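Lasso peptide isopeptidase AtxE2 (Asticcacaulis excentricus, PDB 5TXE) hydrolyses the isopeptide bond of the threaded lasso peptides astexin-2 and astexin-3, opening their knotted fold to yield linear peptides. Local coordinates at residues S549-M561 with T577-F591. The protein carries 1 engineered substitution. Residues are numbered along the deposited sequence; the frame is centred on the assembly and turned at random.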
ATOM      1  N   SER A 549       6.157   7.398 -11.855  1.00 22.51           N
ATOM      2  CA  SER A 549       4.719   7.421 -12.110  1.00 27.87           C
ATOM      3  C   SER A 549       4.134   8.830 -11.993  1.00 27.56           C
ATOM      4  O   SER A 549       3.013   9.068 -12.410  1.00 33.58           O
ATOM      5  CB  SER A 549       4.015   6.572 -11.106  1.00 27.72           C
ATOM      6  OG  SER A 549       4.075   7.224  -9.845  1.00 32.89           O
ATOM      7  N   SER A 550       4.884   9.746 -11.433  1.00 25.53           N
ATOM      8  CA  SER A 550       4.436  11.104 -11.313  1.00 28.91           C
ATOM      9  C   SER A 550       5.596  12.107 -11.335  1.00 29.97           C
ATOM     10  O   SER A 550       6.759  11.759 -11.156  1.00 28.42           O
ATOM     11  CB  SER A 550       3.662  11.302 -10.017  1.00 29.07           C
ATOM     12  OG  SER A 550       4.504  11.067  -8.893  1.00 27.99           O
ATOM     13  N   CYS A 551       5.234  13.357 -11.579  1.00 31.40           N
ATOM     14  CA  CYS A 551       6.125  14.475 -11.551  1.00 29.43           C
ATOM     15  C   CYS A 551       5.202  15.703 -11.265  1.00 31.99           C
ATOM     16  O   CYS A 551       4.009  15.682 -11.615  1.00 31.33           O
ATOM     17  CB  CYS A 551       6.866  14.552 -12.886  1.00 33.29           C
ATOM     18  SG  CYS A 551       8.429  15.463 -12.813  1.00 41.37           S
ATOM     19  N   CYS A 552       5.670  16.722 -10.547  1.00 30.87           N
ATOM     20  CA  CYS A 552       7.089  16.879 -10.125  1.00 32.29           C
ATOM     21  C   CYS A 552       7.183  17.253  -8.676  1.00 29.55           C
ATOM     22  O   CYS A 552       6.178  17.569  -8.009  1.00 33.30           O
ATOM     23  CB  CYS A 552       7.732  17.989 -10.958  1.00 32.03           C
ATOM     24  SG  CYS A 552       7.885  17.512 -12.703  1.00 36.34           S
ATOM     25  N   THR A 553       8.393  17.226  -8.154  1.00 26.37           N
ATOM     26  CA  THR A 553       8.601  17.716  -6.801  1.00 28.21           C
ATOM     27  C   THR A 553       9.039  19.163  -6.877  1.00 26.56           C
ATOM     28  O   THR A 553      10.273  19.450  -6.944  1.00 27.42           O
ATOM     29  CB  THR A 553       9.631  16.837  -6.070  1.00 29.17           C
ATOM     30  OG1 THR A 553       9.258  15.457  -6.199  1.00 29.52           O
ATOM     31  CG2 THR A 553       9.708  17.263  -4.638  1.00 29.65           C
ATOM     32  N   ASP A 554       8.060  20.060  -6.948  1.00 25.03           N
ATOM     33  CA  ASP A 554       8.311  21.480  -7.272  1.00 27.13           C
ATOM     34  C   ASP A 554       7.201  22.319  -6.729  1.00 28.60           C
ATOM     35  O   ASP A 554       6.188  21.755  -6.267  1.00 26.87           O
ATOM     36  CB  ASP A 554       8.575  21.715  -8.779  1.00 29.38           C
ATOM     37  CG  ASP A 554       7.341  21.480  -9.711  1.00 30.00           C
ATOM     38  OD1 ASP A 554       6.262  21.013  -9.260  1.00 27.80           O
ATOM     39  OD2 ASP A 554       7.488  21.739 -10.954  1.00 29.52           O
ATOM     40  N   SER A 555       7.380  23.640  -6.710  1.00 29.21           N
ATOM     41  CA  SER A 555       6.350  24.520  -6.158  1.00 29.94           C
ATOM     42  C   SER A 555       5.073  24.448  -6.960  1.00 28.64           C
ATOM     43  O   SER A 555       3.976  24.535  -6.392  1.00 25.90           O
ATOM     44  CB  SER A 555       6.781  26.003  -6.055  1.00 30.86           C
ATOM     45  OG  SER A 555       7.133  26.472  -7.331  1.00 39.12           O
ATOM     46  N   PHE A 556       5.193  24.272  -8.271  1.00 29.05           N
ATOM     47  CA  PHE A 556       4.004  24.243  -9.082  1.00 26.48           C
ATOM     48  C   PHE A 556       3.087  23.115  -8.607  1.00 29.08           C
ATOM     49  O   PHE A 556       1.902  23.311  -8.284  1.00 26.81           O
ATOM     50  CB  PHE A 556       4.350  24.055 -10.521  1.00 24.29           C
ATOM     51  CG  PHE A 556       3.122  23.942 -11.383  1.00 25.01           C
ATOM     52  CD1 PHE A 556       2.357  25.028 -11.630  1.00 23.78           C
ATOM     53  CD2 PHE A 556       2.741  22.738 -11.913  1.00 25.07           C
ATOM     54  CE1 PHE A 556       1.218  24.940 -12.415  1.00 27.27           C
ATOM     55  CE2 PHE A 556       1.598  22.625 -12.684  1.00 27.76           C
ATOM     56  CZ  PHE A 556       0.827  23.755 -12.962  1.00 24.71           C
ATOM     57  N   THR A 557       3.668  21.942  -8.477  1.00 25.43           N
ATOM     58  CA  THR A 557       2.883  20.793  -8.057  1.00 26.57           C
ATOM     59  C   THR A 557       2.422  20.929  -6.605  1.00 26.29           C
ATOM     60  O   THR A 557       1.261  20.682  -6.287  1.00 26.53           O
ATOM     61  CB  THR A 557       3.669  19.464  -8.253  1.00 24.42           C
ATOM     62  OG1 THR A 557       4.067  19.313  -9.620  1.00 22.72           O
ATOM     63  CG2 THR A 557       2.853  18.328  -7.889  1.00 24.25           C
ATOM     64  N   ALA A 558       3.316  21.351  -5.715  1.00 24.85           N
ATOM     65  CA  ALA A 558       3.029  21.312  -4.277  1.00 23.77           C
ATOM     66  C   ALA A 558       2.204  22.499  -3.773  1.00 25.46           C
ATOM     67  O   ALA A 558       1.482  22.404  -2.765  1.00 26.98           O
ATOM     68  CB  ALA A 558       4.342  21.240  -3.547  1.00 27.48           C
ATOM     69  N   SER A 559       2.360  23.651  -4.416  1.00 26.89           N
ATOM     70  CA  SER A 559       1.677  24.864  -3.984  1.00 30.26           C
ATOM     71  C   SER A 559       0.510  25.079  -4.957  1.00 31.94           C
ATOM     72  O   SER A 559      -0.651  24.949  -4.572  1.00 38.08           O
ATOM     73  CB  SER A 559       2.609  26.062  -4.012  1.00 34.64           C
ATOM     74  OG  SER A 559       1.871  27.254  -3.834  1.00 44.30           O
ATOM     75  N   VAL A 560       0.809  25.315  -6.230  1.00 27.42           N
ATOM     76  CA  VAL A 560      -0.240  25.761  -7.170  1.00 26.85           C
ATOM     77  C   VAL A 560      -1.337  24.674  -7.379  1.00 28.03           C
ATOM     78  O   VAL A 560      -2.500  24.934  -7.139  1.00 29.93           O
ATOM     79  CB  VAL A 560       0.337  26.245  -8.466  1.00 25.63           C
ATOM     80  CG1 VAL A 560      -0.766  26.760  -9.400  1.00 29.17           C
ATOM     81  CG2 VAL A 560       1.355  27.373  -8.255  1.00 26.82           C
ATOM     82  N   MET A 561      -0.947  23.461  -7.739  1.00 26.14           N
ATOM     83  CA  MET A 561      -1.864  22.445  -8.127  1.00 25.84           C
ATOM     84  C   MET A 561      -2.594  21.779  -6.986  1.00 27.30           C
ATOM     85  O   MET A 561      -3.579  21.069  -7.203  1.00 26.78           O
ATOM     86  CB  MET A 561      -1.153  21.407  -8.998  1.00 26.39           C
ATOM     87  CG  MET A 561      -0.773  21.976 -10.373  1.00 32.54           C
ATOM     88  SD  MET A 561      -2.055  22.892 -11.270  1.00 38.52           S
ATOM     89  CE  MET A 561      -3.080  21.483 -11.378  1.00 37.69           C
ATOM     90  N   THR A 577       5.895  25.360   0.676  1.00 32.02           N
ATOM     91  CA  THR A 577       4.948  25.810  -0.341  1.00 32.14           C
ATOM     92  C   THR A 577       4.764  27.332  -0.389  1.00 32.28           C
ATOM     93  O   THR A 577       4.203  27.869  -1.336  1.00 32.66           O
ATOM     94  CB  THR A 577       3.617  25.182  -0.108  1.00 31.05           C
ATOM     95  OG1 THR A 577       3.202  25.444   1.242  1.00 32.38           O
ATOM     96  CG2 THR A 577       3.734  23.664  -0.321  1.00 32.54           C
ATOM     97  N   ASP A 578       5.310  28.036   0.583  1.00 28.15           N
ATOM     98  CA  ASP A 578       5.378  29.502   0.502  1.00 34.95           C
ATOM     99  C   ASP A 578       6.601  30.017  -0.301  1.00 37.52           C
ATOM    100  O   ASP A 578       6.708  31.196  -0.559  1.00 33.28           O
ATOM    101  CB  ASP A 578       5.365  30.122   1.884  1.00 38.59           C
ATOM    102  CG  ASP A 578       6.512  29.601   2.801  1.00 45.95           C
ATOM    103  OD1 ASP A 578       7.190  28.579   2.498  1.00 45.09           O
ATOM    104  OD2 ASP A 578       6.704  30.221   3.870  1.00 61.45           O
ATOM    105  N   GLN A 579       7.517  29.132  -0.696  1.00 35.59           N
ATOM    106  CA  GLN A 579       8.569  29.525  -1.656  1.00 31.64           C
ATOM    107  C   GLN A 579       8.112  29.218  -3.098  1.00 31.29           C
ATOM    108  O   GLN A 579       7.576  28.137  -3.398  1.00 28.76           O
ATOM    109  CB  GLN A 579       9.884  28.804  -1.340  1.00 31.26           C
ATOM    110  CG  GLN A 579      10.583  29.234  -0.047  1.00 32.25           C
ATOM    111  CD  GLN A 579      11.837  28.405   0.188  1.00 31.06           C
ATOM    112  OE1 GLN A 579      12.548  28.030  -0.754  1.00 31.24           O
ATOM    113  NE2 GLN A 579      12.062  28.040   1.428  1.00 34.13           N
ATOM    114  N   ALA A 580       8.340  30.189  -3.970  1.00 28.78           N
ATOM    115  CA  ALA A 580       8.249  30.013  -5.397  1.00 35.20           C
ATOM    116  C   ALA A 580       9.328  29.027  -5.871  1.00 31.91           C
ATOM    117  O   ALA A 580      10.213  28.602  -5.102  1.00 31.12           O
ATOM    118  CB  ALA A 580       8.424  31.364  -6.096  1.00 39.22           C
ATOM    119  N   ASP A 581       9.272  28.679  -7.145  1.00 31.08           N
ATOM    120  CA  ASP A 581      10.093  27.596  -7.598  1.00 32.25           C
ATOM    121  C   ASP A 581      11.572  27.865  -7.642  1.00 33.06           C
ATOM    122  O   ASP A 581      12.356  26.910  -7.717  1.00 33.73           O
ATOM    123  CB  ASP A 581       9.707  27.121  -8.987  1.00 33.75           C
ATOM    124  CG  ASP A 581       9.994  25.640  -9.159  1.00 36.19           C
ATOM    125  OD1 ASP A 581       9.872  24.837  -8.149  1.00 32.82           O
ATOM    126  OD2 ASP A 581      10.423  25.312 -10.260  1.00 36.13           O
ATOM    127  N   ASP A 582      11.948  29.142  -7.672  1.00 34.81           N
ATOM    128  CA  ASP A 582      13.370  29.558  -7.679  1.00 38.33           C
ATOM    129  C   ASP A 582      13.882  29.757  -6.215  1.00 37.87           C
ATOM    130  O   ASP A 582      14.965  30.262  -5.998  1.00 32.92           O
ATOM    131  CB  ASP A 582      13.584  30.833  -8.524  1.00 36.33           C
ATOM    132  CG  ASP A 582      12.799  32.062  -7.976  1.00 39.82           C
ATOM    133  OD1 ASP A 582      12.111  31.970  -6.945  1.00 36.69           O
ATOM    134  OD2 ASP A 582      12.881  33.134  -8.581  1.00 49.50           O
ATOM    135  N   GLY A 583      13.085  29.336  -5.235  1.00 32.51           N
ATOM    136  CA  GLY A 583      13.495  29.431  -3.850  1.00 32.98           C
ATOM    137  C   GLY A 583      14.451  28.293  -3.489  1.00 33.13           C
ATOM    138  O   GLY A 583      14.587  27.296  -4.237  1.00 31.73           O
ATOM    139  N   PRO A 584      15.147  28.449  -2.363  1.00 31.11           N
ATOM    140  CA  PRO A 584      16.220  27.505  -2.024  1.00 33.25           C
ATOM    141  C   PRO A 584      15.749  26.043  -1.822  1.00 30.43           C
ATOM    142  O   PRO A 584      16.458  25.126  -2.189  1.00 30.49           O
ATOM    143  CB  PRO A 584      16.784  28.065  -0.729  1.00 31.69           C
ATOM    144  CG  PRO A 584      15.699  28.962  -0.193  1.00 34.73           C
ATOM    145  CD  PRO A 584      15.030  29.545  -1.395  1.00 31.29           C
ATOM    146  N   PHE A 585      14.574  25.842  -1.234  1.00 29.22           N
ATOM    147  CA  PHE A 585      14.093  24.497  -0.936  1.00 29.16           C
ATOM    148  C   PHE A 585      13.899  23.691  -2.215  1.00 26.43           C
ATOM    149  O   PHE A 585      14.326  22.594  -2.292  1.00 33.69           O
ATOM    150  CB  PHE A 585      12.823  24.639  -0.119  1.00 31.75           C
ATOM    151  CG  PHE A 585      12.164  23.353   0.197  1.00 34.26           C
ATOM    152  CD1 PHE A 585      12.647  22.539   1.212  1.00 33.03           C
ATOM    153  CD2 PHE A 585      11.035  22.948  -0.525  1.00 34.64           C
ATOM    154  CE1 PHE A 585      12.030  21.326   1.493  1.00 33.50           C
ATOM    155  CE2 PHE A 585      10.413  21.745  -0.249  1.00 30.26           C
ATOM    156  CZ  PHE A 585      10.914  20.925   0.742  1.00 34.07           C
ATOM    157  N   TRP A 586      13.364  24.291  -3.257  1.00 27.11           N
ATOM    158  CA  TRP A 586      13.039  23.598  -4.494  1.00 24.05           C
ATOM    159  C   TRP A 586      14.229  23.333  -5.422  1.00 25.01           C
ATOM    160  O   TRP A 586      14.148  22.512  -6.334  1.00 26.12           O
ATOM    161  CB  TRP A 586      11.931  24.409  -5.203  1.00 27.79           C
ATOM    162  CG  TRP A 586      10.646  24.486  -4.370  1.00 29.63           C
ATOM    163  CD1 TRP A 586      10.065  25.615  -3.798  1.00 26.79           C
ATOM    164  CD2 TRP A 586       9.838  23.375  -3.978  1.00 27.41           C
ATOM    165  NE1 TRP A 586       8.950  25.241  -3.073  1.00 25.76           N
ATOM    166  CE2 TRP A 586       8.777  23.882  -3.187  1.00 27.83           C
ATOM    167  CE3 TRP A 586       9.903  22.012  -4.230  1.00 29.31           C
ATOM    168  CZ2 TRP A 586       7.804  23.061  -2.648  1.00 25.75           C
ATOM    169  CZ3 TRP A 586       8.944  21.191  -3.707  1.00 30.54           C
ATOM    170  CH2 TRP A 586       7.900  21.716  -2.907  1.00 27.95           C
ATOM    171  N   ALA A 587      15.354  23.999  -5.213  1.00 26.14           N
ATOM    172  CA  ALA A 587      16.516  23.824  -6.098  1.00 27.17           C
ATOM    173  C   ALA A 587      17.059  22.414  -6.123  1.00 27.23           C
ATOM    174  O   ALA A 587      17.665  21.976  -7.116  1.00 31.59           O
ATOM    175  CB  ALA A 587      17.622  24.758  -5.639  1.00 29.01           C
ATOM    176  N   ALA A 588      16.820  21.665  -5.055  1.00 27.90           N
ATOM    177  CA  ALA A 588      17.307  20.284  -5.016  1.00 28.15           C
ATOM    178  C   ALA A 588      16.454  19.310  -5.787  1.00 30.92           C
ATOM    179  O   ALA A 588      16.884  18.174  -5.995  1.00 27.52           O
ATOM    180  CB  ALA A 588      17.347  19.836  -3.564  1.00 30.87           C
ATOM    181  N   THR A 589      15.221  19.705  -6.154  1.00 28.85           N
ATOM    182  CA  THR A 589      14.284  18.757  -6.795  1.00 30.15           C
ATOM    183  C   THR A 589      13.492  19.247  -8.027  1.00 29.78           C
ATOM    184  O   THR A 589      13.008  18.413  -8.756  1.00 30.66           O
ATOM    185  CB  THR A 589      13.199  18.261  -5.823  1.00 31.36           C
ATOM    186  OG1 THR A 589      12.443  19.384  -5.344  1.00 33.17           O
ATOM    187  CG2 THR A 589      13.791  17.505  -4.640  1.00 32.75           C
ATOM    188  N   SER A 590      13.385  20.553  -8.262  1.00 28.54           N
ATOM    189  CA  SER A 590      12.562  21.075  -9.335  1.00 29.52           C
ATOM    190  C   SER A 590      13.190  20.791 -10.677  1.00 31.25           C
ATOM    191  O   SER A 590      14.355  21.147 -10.915  1.00 28.73           O
ATOM    192  CB  SER A 590      12.308  22.562  -9.199  1.00 29.75           C
ATOM    193  OG  SER A 590      11.939  23.080 -10.469  1.00 35.15           O
ATOM    194  N   PHE A 591      12.419  20.144 -11.553  1.00 27.47           N
ATOM    195  CA  PHE A 591      12.870  19.955 -12.928  1.00 29.75           C
ATOM    196  C   PHE A 591      12.812  21.229 -13.771  1.00 29.33           C
ATOM    197  O   PHE A 591      13.530  21.352 -14.768  1.00 31.95           O
ATOM    198  CB  PHE A 591      12.089  18.839 -13.632  1.00 31.99           C
ATOM    199  CG  PHE A 591      12.437  17.452 -13.174  1.00 31.90           C
ATOM    200  CD1 PHE A 591      13.484  17.202 -12.312  1.00 35.12           C
ATOM    201  CD2 PHE A 591      11.706  16.392 -13.630  1.00 33.92           C
ATOM    202  CE1 PHE A 591      13.795  15.897 -11.947  1.00 34.66           C
ATOM    203  CE2 PHE A 591      11.977  15.100 -13.238  1.00 32.10           C
ATOM    204  CZ  PHE A 591      13.026  14.843 -12.403  1.00 32.48           C
TER
HETATM  205  O   HOH W   1      10.687  17.270  -9.852  1.00 29.43           O
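Trp586 lies with one indole face against the backbone of Asp554 and Ser555, where the loop after strand 545-548 of the alpha/beta-hydrolase sheet turns into helix 555-560. This is the tight part of the contact. Ser555 N sits 3.6 Å above the middle of the Trp586 indole plane, Ser555 CB makes a CH-pi contact over the five-membered ring, and Ala558 CB approaches Trp586 CH2 obliquely at 3.6 Å. On the opposite face Phe585 comes edge-on, its CD2 over the centre of the indole, which is thus held between this ring edge and the backbone. Replacing Trp586 by an alanine would probably open a gap between Phe585 and the start of the helix, with Ala558 CB losing its aromatic neighbour. Ala558 also packs on the bound peptide, next to Asn562, which binds astexin-3.

Polar bonds fix the same helix start. Ser555 N points almost straight at Asp581 OD1 (3.1 Å, 171°) but meets it from above the carboxylate plane, while Ser590 OG donates to Asp581 OD2 on its syn side. Asp554, the N-cap, receives both Thr557 N and Thr557 OG1 on its OD1. Thr589 OG1, set between its backbone N and carbonyl carbon (chi1 60°), reaches Thr553 O at 2.7 Å, well above that carbonyl's plane.

Packing is looser toward Thr577 and Ser559, both partly exposed: Ser559 OG gives Thr577 O a weak hydrogen bond of 3.5 Å, while Thr577 OG1 bonds to Ser567 O. Nearby, the exposed Asp578 pairs with Lys571. At the buried far end, the vicinal disulfide Cys551-Cys552, with a cis peptide between its cysteines, meets Phe591 through oblique sulfur-aromatic contacts, Cys551 SG lying 3.5 Å from Phe591 CD2. A water over the centre of the Phe591 ring bridges Thr553 N and Thr589 O, its oxygen 2.8 Å from Thr589 O.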